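Chromosome-partitioning protein Spo0J (Thermus thermophilus HB27, PDB 1VZ0) binds the centromere-like DNA site parS, stimulates the ATPase activity of Soj and probably takes part in chromosome partitioning. Local coordinates at the interface of chains A and B. Numbering follows the deposited sequence. Chains: chain A/B, Chromosome-partitioning protein Spo0J.

The four contacts sample one extended two-fold interface between two copies of Spo0J, and each recurs with the chains exchanged. Measured between C-alpha centres, contact 3 lies about 11 Å from contact 1, sharing A:Glu169, B:Arg115 and B:Glu116, while contacts 2 and 4 lie about 18 and 21 Å from it, with about 17 Å between contacts 2 and 4. Contacts 2 and 3, about 29 Å apart, are partly twin sites: A:Arg80, B:Arg170 and B:Glu172 answer to B:Arg80, A:Arg170 and A:Glu172. Helix 78-87 of chain A serves contacts 2 and 4. Many small, mainly polar patches thus join the chains.

Contact 1: the interface of chains A and B. Residues chain A 39, 115-119, 122, 169; chain B 39, 115-119, 122, 169.
The loop 115-119 of each chain meets its own counterpart across the two-fold, flanked by helix 38-57, the start of helix 120-132 and the end of helix 162-169. A:Arg39 and B:Arg39 carry the contact. CG of A:Arg39 is anti to the backbone N (chi1 167°), and bends at chi2 and chi3 turn the guanidinium toward chain B. There NH1 gives B:Glu122 OE1 a hydrogen bond of 2.7 Å, approaching from above the carboxylate plane, while NH2 forms a salt bridge with B:Asp117 OD1 at 3.2 Å without directing an N-H at it. In the twin, B:Arg39 NH1 serves both A:Glu122 OE1 and the backbone oxygen of A:Asp117, and A:Leu118 CD1 packs against its CZ.

Carboxylates also crowd together: A:Asp117 OD2 lies 2.8 Å from B:Glu122 OE2, and a shared proton could relieve the repulsion, as could the nearby arginines. B:Arg115 grips B:Asp117 OD1 side-on with NE and NH1, steadying the first-shell aspartate. One face of the B:Arg115 guanidinium receives the backbone oxygen of A:Glu169, which also accepts from B:Glu116 N at 3.2 Å. A:Ser119 OG bonds A:Glu169 OE1 at 2.6 Å, tying loop to helix, as B:Ser119 does in its chain. The site forms the centre of the two-fold pair seen here; dimerisation of the N-terminal helix-turn-helix region may require DNA, so the structure alone does not show whether this pairing serves in the cell.

Contact 2: the interface of chains A and B. Residues chain A 60-61, 80; chain B 163, 170, 172, 193, 197.
Apolar contact is carried mainly by leucines. A:Leu60, its CG anti to the backbone N (chi1 -178°), sends CD1 obliquely against CD1 of B:Leu197, 3.6 Å away, with B:Leu193 just beyond and the CB of B:Glu163 facing that of A:Leu60. The same B:Leu197 methyl also meets the amide oxygen of A:Gln61.

Polar contact across the chains is looser. A:Gln61, extended beyond CG, reaches tip to tip toward B:Arg170 and B:Glu172. Its NE2 makes a weak hydrogen bond of 3.4 Å to B:Glu172 OE2, yet OE1 stands 3.2 Å from that same oxygen, and NE2 lies 3.0 Å from B:Arg170 NH1 with no hydrogen bond between them. The opposite amide orientation would probably suit both neighbours better.

Charged groups supply order within each chain. B:Arg170 grips B:Glu172 side-on, NE to OE1 and NH1 to OE2, each at 2.6 Å, both donors above the carboxylate plane. A:Arg80 NE bonds A:Gln61 O at 2.8 Å. Across the chains, A:Arg80 NH1 lies over the rim of the B:Arg170 guanidinium, 3.8 Å from NH2, a pairing of like charges. An alanine in place of B:Arg170 would probably leave B:Glu172 less firmly held and so loosen its meeting with A:Gln61. In the fold, the loop after helix 38-57 and helix 78-87 of chain A sit against helices 162-169 and 189-199 of chain B and the loop after helix 162-169.

Contact 3: the interface of chains A and B. Residues chain A 166, 169-172; chain B 77, 79-80, 111, 114-116.
After helix 162-169 the chain A backbone turns at A:Gly171 with positive phi (79°), bringing its CA within 3.5 Å of B:Gln114 O; the backbone bond from B:Glu116 to A:Glu169 lies beside it. A:Arg170, bent at chi3, links several partners. Its NE bonds A:Glu172 OE1 on its own chain, and NH1 reaches B:Glu111 OE2 at 3.0 Å, nearly along the C-O axis; B:Glu111 CG is tucked between its own backbone N and carbonyl carbon (chi1 72°). A:Glu172 OE1 has a second donor: B:Arg80 NH2, coming tip to tip, meets the syn lone pair of A:Glu172 OE1 at 3.0 Å. The CD of A:Arg170 lies over the rim of the B:Arg80 guanidinium. Both arginines thus bond one carboxylate oxygen, which would probably offset their like charges.

One turn earlier in helix 162-169, A:Glu166 is gripped side-on by B:Arg79, which sends NE (2.6 Å) and NH1 (2.7 Å) to the single oxygen OE1. The planes are 25° apart, and the NH1 bond follows the syn lone pair. A water bridges A:Arg170 O and B:Glu111 O, over one face of the A:Arg170 guanidinium. Helix 162-169 and its following turn sit between helices 78-86 and 101-114 of the other chain.

Contact 4: the interface of chains A and B. Residues chain A 65, 72-76, 78, 81-82; chain B 31-37.
The close-packed part centres on a parallel strand pairing, in which strand 31-32 of chain B adds to strand 71-76 of chain A. B:Arg32 N donates to A:Tyr72 O at 2.8 Å, in the carbonyl plane, and A:Leu74 N donates to B:Arg32 O nearly along the C=O axis. Over this pairing lies A:Tyr81 of helix 78-87, its CG anti to the backbone N (chi1 166°). Its hydroxyl gives B:Ile31 O a 2.6 Å hydrogen bond from above the carbonyl plane; CE1 touches CG2 of B:Ile31 at 3.7 Å, CE2 packs on B:Pro33 CA, and one ring face meets A:Leu74 CG. A phenylalanine in place of A:Tyr81 lacks the hydroxyl and would probably leave B:Ile31 O less firmly held, loosening the helix over the strand pairing.

The looser side runs along residues 35-37 and the tip of B:Asn34, where polar ends and water take over. A:Glu73, extended with CG anti to the backbone N, lays its carboxylate against B:Pro35 CD and forms a salt bridge with B:Arg36. A:Glu78, bent at chi2 (81°), offers OE1 to B:Gln37 NE2 at 2.9 Å, well above the carboxylate plane; the same nitrogen also bonds B:Asn34 O, which fixes the glutamine amide. A:Arg82 NH1 holds A:Glu78 OE2 by a salt bridge. At the margin a water touches both B:Asn34 OD1 and A:Val75 O, two acceptors as modelled that lie 3.2 Å apart, so the amide may be turned the other way.

Contact 1: the interface of chains A and B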
# COMPACT_ATOMS: atom_id res chain seq x y z
N ARG A 39 2.51 -5.74 -8.21
CA ARG A 39 1.59 -4.86 -7.49
C ARG A 39 0.63 -4.17 -8.47
O ARG A 39 -0.59 -4.19 -8.28
CB ARG A 39 2.37 -3.82 -6.69
CG ARG A 39 1.52 -2.69 -6.17
CD ARG A 39 1.22 -2.87 -4.71
NE ARG A 39 2.39 -2.62 -3.88
CZ ARG A 39 2.40 -2.73 -2.56
NH1 ARG A 39 1.30 -3.08 -1.92
NH2 ARG A 39 3.51 -2.48 -1.87
N ARG A 115 -7.11 3.32 5.28
CA ARG A 115 -6.80 2.11 4.49
C ARG A 115 -5.89 1.07 5.17
O ARG A 115 -5.07 1.41 6.03
CB ARG A 115 -6.17 2.52 3.15
CG ARG A 115 -7.05 3.37 2.26
CD ARG A 115 -6.34 3.68 0.94
NE ARG A 115 -6.03 2.47 0.19
CZ ARG A 115 -6.91 1.78 -0.53
NH1 ARG A 115 -6.53 0.68 -1.17
NH2 ARG A 115 -8.17 2.20 -0.63
N GLU A 116 -6.03 -0.19 4.74
CA GLU A 116 -5.24 -1.32 5.25
C GLU A 116 -3.95 -1.38 4.44
O GLU A 116 -3.15 -2.31 4.54
CB GLU A 116 -6.01 -2.63 5.05
CG GLU A 116 -7.09 -2.90 6.07
CD GLU A 116 -6.51 -3.43 7.37
OE1 GLU A 116 -5.77 -2.67 8.03
OE2 GLU A 116 -6.79 -4.60 7.72
N ASP A 117 -3.78 -0.34 3.63
CA ASP A 117 -2.69 -0.16 2.69
C ASP A 117 -1.45 0.63 3.10
O ASP A 117 -0.49 0.71 2.34
CB ASP A 117 -3.25 0.57 1.48
CG ASP A 117 -3.23 -0.27 0.27
OD1 ASP A 117 -3.70 0.21 -0.78
OD2 ASP A 117 -2.75 -1.41 0.40
N LEU A 118 -1.47 1.22 4.28
CA LEU A 118 -0.35 2.06 4.66
C LEU A 118 0.80 1.52 5.47
O LEU A 118 0.64 0.70 6.36
CB LEU A 118 -0.87 3.30 5.38
CG LEU A 118 -1.21 4.49 4.49
CD1 LEU A 118 -2.32 4.13 3.51
CD2 LEU A 118 -1.60 5.66 5.38
N SER A 119 1.97 2.04 5.14
CA SER A 119 3.18 1.71 5.85
C SER A 119 3.19 2.78 6.94
O SER A 119 2.53 3.82 6.80
CB SER A 119 4.39 1.91 4.95
OG SER A 119 4.69 3.30 4.82
N GLU A 122 3.96 6.31 5.55
CA GLU A 122 2.89 7.03 4.85
C GLU A 122 1.94 7.61 5.87
O GLU A 122 1.44 8.72 5.72
CB GLU A 122 2.13 6.10 3.91
CG GLU A 122 2.97 5.52 2.80
CD GLU A 122 2.18 4.54 1.95
OE1 GLU A 122 1.44 4.99 1.04
OE2 GLU A 122 2.29 3.33 2.21
N GLU A 169 9.99 0.77 4.83
CA GLU A 169 8.93 0.49 3.88
C GLU A 169 9.11 -0.84 3.17
O GLU A 169 8.13 -1.50 2.83
CB GLU A 169 8.81 1.63 2.85
CG GLU A 169 8.61 3.00 3.49
CD GLU A 169 7.57 3.83 2.77
OE1 GLU A 169 6.37 3.47 2.84
OE2 GLU A 169 7.94 4.84 2.13
N ARG B 39 -1.57 10.00 -1.81
CA ARG B 39 -0.73 8.80 -1.85
C ARG B 39 0.34 8.93 -2.94
O ARG B 39 1.52 8.65 -2.71
CB ARG B 39 -1.58 7.57 -2.12
CG ARG B 39 -0.77 6.34 -2.50
CD ARG B 39 -0.56 5.42 -1.33
NE ARG B 39 -1.80 4.76 -0.96
CZ ARG B 39 -1.90 3.81 -0.03
NH1 ARG B 39 -0.82 3.40 0.63
NH2 ARG B 39 -3.08 3.26 0.23
N ARG B 115 6.94 -6.06 2.30
CA ARG B 115 6.71 -4.63 2.55
C ARG B 115 5.70 -4.35 3.64
O ARG B 115 4.77 -5.12 3.87
CB ARG B 115 6.26 -3.94 1.26
CG ARG B 115 7.22 -4.09 0.10
CD ARG B 115 6.67 -3.41 -1.13
NE ARG B 115 6.38 -2.01 -0.85
CZ ARG B 115 7.30 -1.05 -0.73
NH1 ARG B 115 6.92 0.20 -0.46
NH2 ARG B 115 8.59 -1.31 -0.90
N GLU B 116 5.89 -3.22 4.33
CA GLU B 116 5.00 -2.78 5.39
C GLU B 116 3.72 -2.25 4.74
O GLU B 116 2.77 -1.86 5.41
CB GLU B 116 5.67 -1.67 6.19
CG GLU B 116 6.65 -2.16 7.23
CD GLU B 116 5.94 -2.66 8.48
OE1 GLU B 116 5.19 -3.66 8.39
OE2 GLU B 116 6.13 -2.04 9.55
N ASP B 117 3.74 -2.28 3.41
CA ASP B 117 2.67 -1.82 2.53
C ASP B 117 1.49 -2.77 2.37
O ASP B 117 0.40 -2.34 2.05
CB ASP B 117 3.27 -1.58 1.14
CG ASP B 117 3.47 -0.14 0.85
OD1 ASP B 117 4.03 0.17 -0.21
OD2 ASP B 117 3.07 0.68 1.69
N LEU B 118 1.74 -4.07 2.55
CA LEU B 118 0.75 -5.13 2.36
C LEU B 118 -0.61 -5.07 3.04
O LEU B 118 -0.70 -5.04 4.26
CB LEU B 118 1.39 -6.47 2.73
CG LEU B 118 1.58 -7.56 1.66
CD1 LEU B 118 1.75 -8.90 2.36
CD2 LEU B 118 0.40 -7.61 0.74
N SER B 119 -1.69 -5.07 2.26
CA SER B 119 -3.03 -5.12 2.84
C SER B 119 -3.26 -6.63 2.90
O SER B 119 -2.61 -7.38 2.17
CB SER B 119 -4.07 -4.48 1.92
OG SER B 119 -4.37 -5.33 0.82
N GLU B 122 -3.91 -8.06 -0.68
CA GLU B 122 -2.75 -8.16 -1.55
C GLU B 122 -1.90 -9.32 -1.07
O GLU B 122 -1.29 -10.03 -1.87
CB GLU B 122 -1.92 -6.89 -1.49
CG GLU B 122 -2.66 -5.65 -1.93
CD GLU B 122 -1.75 -4.44 -1.92
OE1 GLU B 122 -0.92 -4.31 -2.84
OE2 GLU B 122 -1.86 -3.63 -0.98
N GLU B 169 -9.87 -3.40 2.04
CA GLU B 169 -8.75 -2.55 1.68
C GLU B 169 -8.97 -1.09 2.12
O GLU B 169 -8.03 -0.40 2.49
CB GLU B 169 -8.52 -2.61 0.17
CG GLU B 169 -8.44 -4.02 -0.35
CD GLU B 169 -7.25 -4.25 -1.24
OE1 GLU B 169 -6.11 -4.16 -0.74
OE2 GLU B 169 -7.45 -4.51 -2.45
O HOH W 1 2.78 7.02 -0.78

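Contact 2: the interface of chains A and B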
# COMPACT_ATOMS: atom_id res chain seq x y z
N LEU A 60 -22.16 -0.62 -4.45
CA LEU A 60 -22.56 -1.02 -3.12
C LEU A 60 -22.76 0.25 -2.27
O LEU A 60 -23.65 0.32 -1.43
CB LEU A 60 -21.47 -1.93 -2.52
CG LEU A 60 -21.59 -2.56 -1.13
CD1 LEU A 60 -20.97 -1.63 -0.10
CD2 LEU A 60 -23.05 -2.88 -0.81
N GLN A 61 -21.93 1.27 -2.52
CA GLN A 61 -22.00 2.55 -1.80
C GLN A 61 -21.92 3.73 -2.78
O GLN A 61 -21.10 3.74 -3.69
CB GLN A 61 -20.83 2.67 -0.82
CG GLN A 61 -20.94 1.82 0.43
CD GLN A 61 -19.64 1.80 1.21
OE1 GLN A 61 -19.62 1.48 2.39
NE2 GLN A 61 -18.55 2.15 0.55
N ARG A 80 -14.02 2.68 -6.92
CA ARG A 80 -15.41 2.40 -7.21
C ARG A 80 -15.79 3.20 -8.47
O ARG A 80 -16.47 2.70 -9.38
CB ARG A 80 -16.25 2.83 -6.01
CG ARG A 80 -17.59 2.16 -5.92
CD ARG A 80 -18.04 1.98 -4.48
NE ARG A 80 -18.37 3.23 -3.79
CZ ARG A 80 -17.53 3.93 -3.03
NH1 ARG A 80 -16.27 3.52 -2.86
NH2 ARG A 80 -17.95 5.03 -2.42
N GLU B 163 -16.55 -6.40 -3.87
CA GLU B 163 -16.90 -5.29 -2.97
C GLU B 163 -16.53 -5.56 -1.50
O GLU B 163 -16.21 -4.63 -0.76
CB GLU B 163 -18.39 -4.92 -3.10
CG GLU B 163 -19.33 -6.07 -3.30
CD GLU B 163 -19.43 -6.50 -4.74
OE1 GLU B 163 -20.05 -5.77 -5.54
OE2 GLU B 163 -18.88 -7.56 -5.09
N ARG B 170 -10.22 -0.63 2.08
CA ARG B 170 -10.52 0.73 2.50
C ARG B 170 -10.49 0.85 4.02
O ARG B 170 -10.53 1.96 4.56
CB ARG B 170 -11.91 1.18 2.02
CG ARG B 170 -11.99 1.49 0.53
CD ARG B 170 -13.22 2.35 0.24
NE ARG B 170 -14.45 1.69 0.66
CZ ARG B 170 -15.11 0.80 -0.07
NH1 ARG B 170 -16.22 0.23 0.39
NH2 ARG B 170 -14.66 0.48 -1.28
N GLU B 172 -12.83 -0.19 5.93
CA GLU B 172 -14.20 -0.03 6.40
C GLU B 172 -14.62 -1.25 7.23
O GLU B 172 -15.53 -1.15 8.05
CB GLU B 172 -15.15 0.17 5.22
CG GLU B 172 -14.99 1.52 4.54
CD GLU B 172 -15.85 1.66 3.29
OE1 GLU B 172 -15.76 2.72 2.64
OE2 GLU B 172 -16.60 0.71 2.96
N LEU B 193 -22.52 -7.88 4.07
CA LEU B 193 -21.58 -6.77 4.01
C LEU B 193 -22.33 -5.47 4.28
O LEU B 193 -21.87 -4.64 5.05
CB LEU B 193 -20.94 -6.70 2.62
CG LEU B 193 -19.53 -6.13 2.40
CD1 LEU B 193 -19.48 -5.51 1.00
CD2 LEU B 193 -19.15 -5.11 3.46
N LEU B 197 -21.71 -2.67 7.29
CA LEU B 197 -21.41 -1.28 6.98
C LEU B 197 -22.47 -0.30 7.49
O LEU B 197 -22.14 0.70 8.12
CB LEU B 197 -21.23 -1.10 5.48
CG LEU B 197 -20.06 -1.88 4.88
CD1 LEU B 197 -20.02 -1.68 3.38
CD2 LEU B 197 -18.75 -1.42 5.53

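Contact 3: the interface of chains A and B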
# COMPACT_ATOMS: atom_id res chain seq x y z
N GLU A 166 13.20 3.98 3.70
CA GLU A 166 13.02 3.01 2.61
C GLU A 166 13.19 1.59 3.12
O GLU A 166 12.47 0.68 2.71
CB GLU A 166 14.02 3.26 1.48
CG GLU A 166 13.58 4.35 0.52
CD GLU A 166 12.31 3.98 -0.23
OE1 GLU A 166 11.46 4.88 -0.43
OE2 GLU A 166 12.17 2.80 -0.63
N GLU A 169 9.99 0.77 4.83
CA GLU A 169 8.93 0.49 3.88
C GLU A 169 9.11 -0.84 3.17
O GLU A 169 8.13 -1.50 2.83
CB GLU A 169 8.81 1.63 2.85
CG GLU A 169 8.61 3.00 3.49
CD GLU A 169 7.57 3.83 2.77
OE1 GLU A 169 6.37 3.47 2.84
OE2 GLU A 169 7.94 4.84 2.13
N ARG A 170 10.36 -1.23 2.93
CA ARG A 170 10.64 -2.50 2.26
C ARG A 170 10.53 -3.67 3.22
O ARG A 170 10.59 -4.84 2.82
CB ARG A 170 12.03 -2.48 1.62
CG ARG A 170 12.15 -1.62 0.37
CD ARG A 170 13.57 -1.60 -0.17
NE ARG A 170 14.01 -2.93 -0.58
CZ ARG A 170 13.59 -3.53 -1.69
NH1 ARG A 170 14.03 -4.75 -1.99
NH2 ARG A 170 12.74 -2.92 -2.50
N GLY A 171 10.35 -3.36 4.50
CA GLY A 171 10.23 -4.40 5.49
C GLY A 171 11.58 -4.98 5.89
O GLY A 171 11.64 -6.05 6.49
N GLU A 172 12.66 -4.28 5.55
CA GLU A 172 13.99 -4.74 5.90
C GLU A 172 14.28 -4.50 7.38
O GLU A 172 15.15 -5.16 7.96
CB GLU A 172 15.03 -4.06 5.01
CG GLU A 172 14.95 -4.50 3.56
CD GLU A 172 15.89 -3.74 2.64
OE1 GLU A 172 15.89 -4.02 1.42
OE2 GLU A 172 16.62 -2.85 3.12
N GLY B 77 14.56 -3.75 -5.95
CA GLY B 77 15.01 -2.41 -5.57
C GLY B 77 14.59 -1.35 -6.57
O GLY B 77 15.38 -0.47 -6.93
N ARG B 79 12.59 1.35 -6.33
CA ARG B 79 12.72 2.74 -5.87
C ARG B 79 14.18 3.16 -5.74
O ARG B 79 14.54 4.29 -6.07
CB ARG B 79 11.98 2.94 -4.55
CG ARG B 79 10.53 3.34 -4.77
CD ARG B 79 9.72 3.46 -3.49
NE ARG B 79 10.11 4.58 -2.63
CZ ARG B 79 9.71 5.84 -2.77
NH1 ARG B 79 10.15 6.76 -1.92
NH2 ARG B 79 8.89 6.19 -3.75
N ARG B 80 15.00 2.25 -5.26
CA ARG B 80 16.42 2.51 -5.11
C ARG B 80 16.94 2.83 -6.52
O ARG B 80 17.64 3.82 -6.73
CB ARG B 80 17.11 1.26 -4.56
CG ARG B 80 18.08 1.52 -3.42
CD ARG B 80 17.50 1.21 -2.06
NE ARG B 80 17.48 -0.22 -1.77
CZ ARG B 80 17.24 -0.75 -0.57
NH1 ARG B 80 16.99 0.03 0.47
NH2 ARG B 80 17.25 -2.07 -0.41
N GLU B 111 9.44 -10.10 -2.43
CA GLU B 111 9.87 -8.82 -1.86
C GLU B 111 8.65 -7.94 -1.61
O GLU B 111 8.61 -7.14 -0.68
CB GLU B 111 10.87 -8.09 -2.77
CG GLU B 111 10.28 -7.49 -4.03
CD GLU B 111 11.18 -6.42 -4.65
OE1 GLU B 111 11.04 -6.17 -5.87
OE2 GLU B 111 12.01 -5.81 -3.94
N GLN B 114 6.85 -8.69 1.63
CA GLN B 114 7.58 -8.33 2.84
C GLN B 114 7.37 -6.88 3.25
O GLN B 114 7.61 -6.51 4.41
CB GLN B 114 9.08 -8.57 2.63
CG GLN B 114 9.47 -10.03 2.47
CD GLN B 114 10.98 -10.22 2.39
OE1 GLN B 114 11.72 -9.71 3.24
NE2 GLN B 114 11.44 -10.95 1.39
N ARG B 115 6.94 -6.06 2.30
CA ARG B 115 6.71 -4.63 2.55
C ARG B 115 5.70 -4.35 3.64
O ARG B 115 4.77 -5.12 3.87
CB ARG B 115 6.26 -3.94 1.26
CG ARG B 115 7.22 -4.09 0.10
CD ARG B 115 6.67 -3.41 -1.13
NE ARG B 115 6.38 -2.01 -0.85
CZ ARG B 115 7.30 -1.05 -0.73
NH1 ARG B 115 6.92 0.20 -0.46
NH2 ARG B 115 8.59 -1.31 -0.90
N GLU B 116 5.89 -3.22 4.33
CA GLU B 116 5.00 -2.78 5.39
C GLU B 116 3.72 -2.25 4.74
O GLU B 116 2.77 -1.86 5.41
CB GLU B 116 5.67 -1.67 6.19
CG GLU B 116 6.65 -2.16 7.23
CD GLU B 116 5.94 -2.66 8.48
OE1 GLU B 116 5.19 -3.66 8.39
OE2 GLU B 116 6.13 -2.04 9.55
O HOH W 2 10.69 -5.40 0.22

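Contact 4: the interface of chains A and B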
# COMPACT_ATOMS: atom_id res chain seq x y z
N VAL A 65 -19.39 13.22 -3.97
CA VAL A 65 -18.92 14.24 -4.89
C VAL A 65 -19.32 15.65 -4.47
O VAL A 65 -20.18 15.85 -3.60
CB VAL A 65 -19.48 14.00 -6.32
CG1 VAL A 65 -19.18 12.58 -6.77
CG2 VAL A 65 -20.98 14.27 -6.36
N TYR A 72 -19.62 17.72 -11.63
CA TYR A 72 -19.22 17.37 -10.28
C TYR A 72 -17.82 16.77 -10.24
O TYR A 72 -17.30 16.26 -11.24
CB TYR A 72 -20.19 16.38 -9.65
CG TYR A 72 -21.64 16.76 -9.78
CD1 TYR A 72 -22.37 16.45 -10.93
CD2 TYR A 72 -22.28 17.46 -8.77
CE1 TYR A 72 -23.69 16.84 -11.07
CE2 TYR A 72 -23.61 17.85 -8.90
CZ TYR A 72 -24.31 17.54 -10.06
OH TYR A 72 -25.61 17.95 -10.21
N GLU A 73 -17.22 16.81 -9.06
CA GLU A 73 -15.88 16.28 -8.89
C GLU A 73 -15.86 15.22 -7.79
O GLU A 73 -16.38 15.43 -6.70
CB GLU A 73 -14.95 17.44 -8.56
CG GLU A 73 -13.55 17.05 -8.24
CD GLU A 73 -12.70 18.26 -7.94
OE1 GLU A 73 -12.05 18.78 -8.87
OE2 GLU A 73 -12.70 18.68 -6.76
N LEU A 74 -15.25 14.08 -8.09
CA LEU A 74 -15.14 12.98 -7.13
C LEU A 74 -14.38 13.43 -5.87
O LEU A 74 -13.33 14.04 -5.98
CB LEU A 74 -14.40 11.80 -7.75
CG LEU A 74 -14.84 10.37 -7.44
CD1 LEU A 74 -13.61 9.50 -7.27
CD2 LEU A 74 -15.69 10.31 -6.20
N VAL A 75 -14.91 13.10 -4.69
CA VAL A 75 -14.25 13.46 -3.45
C VAL A 75 -13.77 12.20 -2.70
O VAL A 75 -12.78 12.26 -1.96
CB VAL A 75 -15.18 14.31 -2.55
CG1 VAL A 75 -14.56 14.51 -1.18
CG2 VAL A 75 -15.42 15.68 -3.21
N ALA A 76 -14.44 11.08 -2.91
CA ALA A 76 -14.06 9.82 -2.27
C ALA A 76 -14.58 8.63 -3.07
O ALA A 76 -15.66 8.69 -3.64
CB ALA A 76 -14.59 9.76 -0.85
N GLU A 78 -12.36 6.55 -5.38
CA GLU A 78 -11.72 6.52 -6.69
C GLU A 78 -11.83 5.16 -7.41
O GLU A 78 -12.17 5.12 -8.59
CB GLU A 78 -10.23 6.91 -6.57
CG GLU A 78 -9.56 7.40 -7.87
CD GLU A 78 -9.87 8.87 -8.20
OE1 GLU A 78 -9.69 9.72 -7.30
OE2 GLU A 78 -10.27 9.20 -9.33
N TYR A 81 -15.32 4.44 -8.53
CA TYR A 81 -15.58 5.33 -9.65
C TYR A 81 -15.01 4.80 -10.97
O TYR A 81 -15.72 4.69 -11.96
CB TYR A 81 -14.98 6.70 -9.32
CG TYR A 81 -14.86 7.66 -10.47
CD1 TYR A 81 -15.98 8.27 -11.03
CD2 TYR A 81 -13.61 8.03 -10.95
CE1 TYR A 81 -15.85 9.22 -12.03
CE2 TYR A 81 -13.47 8.98 -11.95
CZ TYR A 81 -14.60 9.58 -12.48
OH TYR A 81 -14.44 10.55 -13.45
N ARG A 82 -13.73 4.46 -10.97
CA ARG A 82 -13.08 3.95 -12.18
C ARG A 82 -13.64 2.60 -12.60
O ARG A 82 -13.76 2.31 -13.79
CB ARG A 82 -11.57 3.88 -11.97
CG ARG A 82 -11.04 5.26 -11.67
CD ARG A 82 -9.55 5.41 -11.80
NE ARG A 82 -9.17 6.81 -11.56
CZ ARG A 82 -9.45 7.83 -12.37
NH1 ARG A 82 -9.06 9.05 -12.04
NH2 ARG A 82 -10.09 7.65 -13.52
N ILE B 31 -19.11 13.49 -13.81
CA ILE B 31 -18.29 13.39 -12.61
C ILE B 31 -16.82 13.22 -13.03
O ILE B 31 -16.45 12.21 -13.63
CB ILE B 31 -18.70 12.17 -11.72
CG1 ILE B 31 -20.11 12.37 -11.17
CG2 ILE B 31 -17.73 12.03 -10.56
CD1 ILE B 31 -20.68 11.14 -10.42
N ARG B 32 -15.99 14.21 -12.72
CA ARG B 32 -14.58 14.15 -13.07
C ARG B 32 -13.77 13.48 -11.97
O ARG B 32 -14.17 13.45 -10.81
CB ARG B 32 -14.03 15.55 -13.32
CG ARG B 32 -14.13 16.46 -12.12
CD ARG B 32 -13.62 17.85 -12.44
NE ARG B 32 -14.35 18.49 -13.53
CZ ARG B 32 -15.66 18.74 -13.51
NH1 ARG B 32 -16.37 18.38 -12.45
NH2 ARG B 32 -16.24 19.37 -14.53
N PRO B 33 -12.59 12.96 -12.31
CA PRO B 33 -11.80 12.31 -11.26
C PRO B 33 -11.36 13.23 -10.11
O PRO B 33 -11.36 14.46 -10.22
CB PRO B 33 -10.63 11.69 -12.03
CG PRO B 33 -10.51 12.55 -13.24
CD PRO B 33 -11.94 12.86 -13.62
N ASN B 34 -11.01 12.60 -8.99
CA ASN B 34 -10.55 13.32 -7.82
C ASN B 34 -9.12 13.80 -8.07
O ASN B 34 -8.22 12.99 -8.26
CB ASN B 34 -10.60 12.37 -6.62
CG ASN B 34 -10.31 13.05 -5.30
OD1 ASN B 34 -10.49 12.45 -4.24
ND2 ASN B 34 -9.85 14.30 -5.34
N PRO B 35 -8.90 15.12 -8.11
CA PRO B 35 -7.56 15.66 -8.34
C PRO B 35 -6.63 15.48 -7.12
O PRO B 35 -5.40 15.58 -7.24
CB PRO B 35 -7.83 17.13 -8.65
CG PRO B 35 -9.01 17.43 -7.78
CD PRO B 35 -9.89 16.21 -7.96
N ARG B 36 -7.21 15.23 -5.95
CA ARG B 36 -6.41 15.03 -4.75
C ARG B 36 -5.91 13.59 -4.69
O ARG B 36 -6.70 12.66 -4.51
CB ARG B 36 -7.24 15.33 -3.50
CG ARG B 36 -7.78 16.73 -3.46
CD ARG B 36 -9.05 16.81 -2.64
NE ARG B 36 -9.93 17.82 -3.20
CZ ARG B 36 -10.85 17.60 -4.13
NH1 ARG B 36 -11.57 18.62 -4.57
NH2 ARG B 36 -11.11 16.38 -4.59
N GLN B 37 -4.61 13.41 -4.85
CA GLN B 37 -4.03 12.08 -4.83
C GLN B 37 -2.82 12.09 -3.89
O GLN B 37 -1.69 11.89 -4.31
CB GLN B 37 -3.59 11.68 -6.25
CG GLN B 37 -4.73 11.64 -7.28
CD GLN B 37 -5.67 10.46 -7.08
OE1 GLN B 37 -5.23 9.34 -6.78
NE2 GLN B 37 -6.96 10.69 -7.27
O HOH W 3 -11.25 14.43 -1.80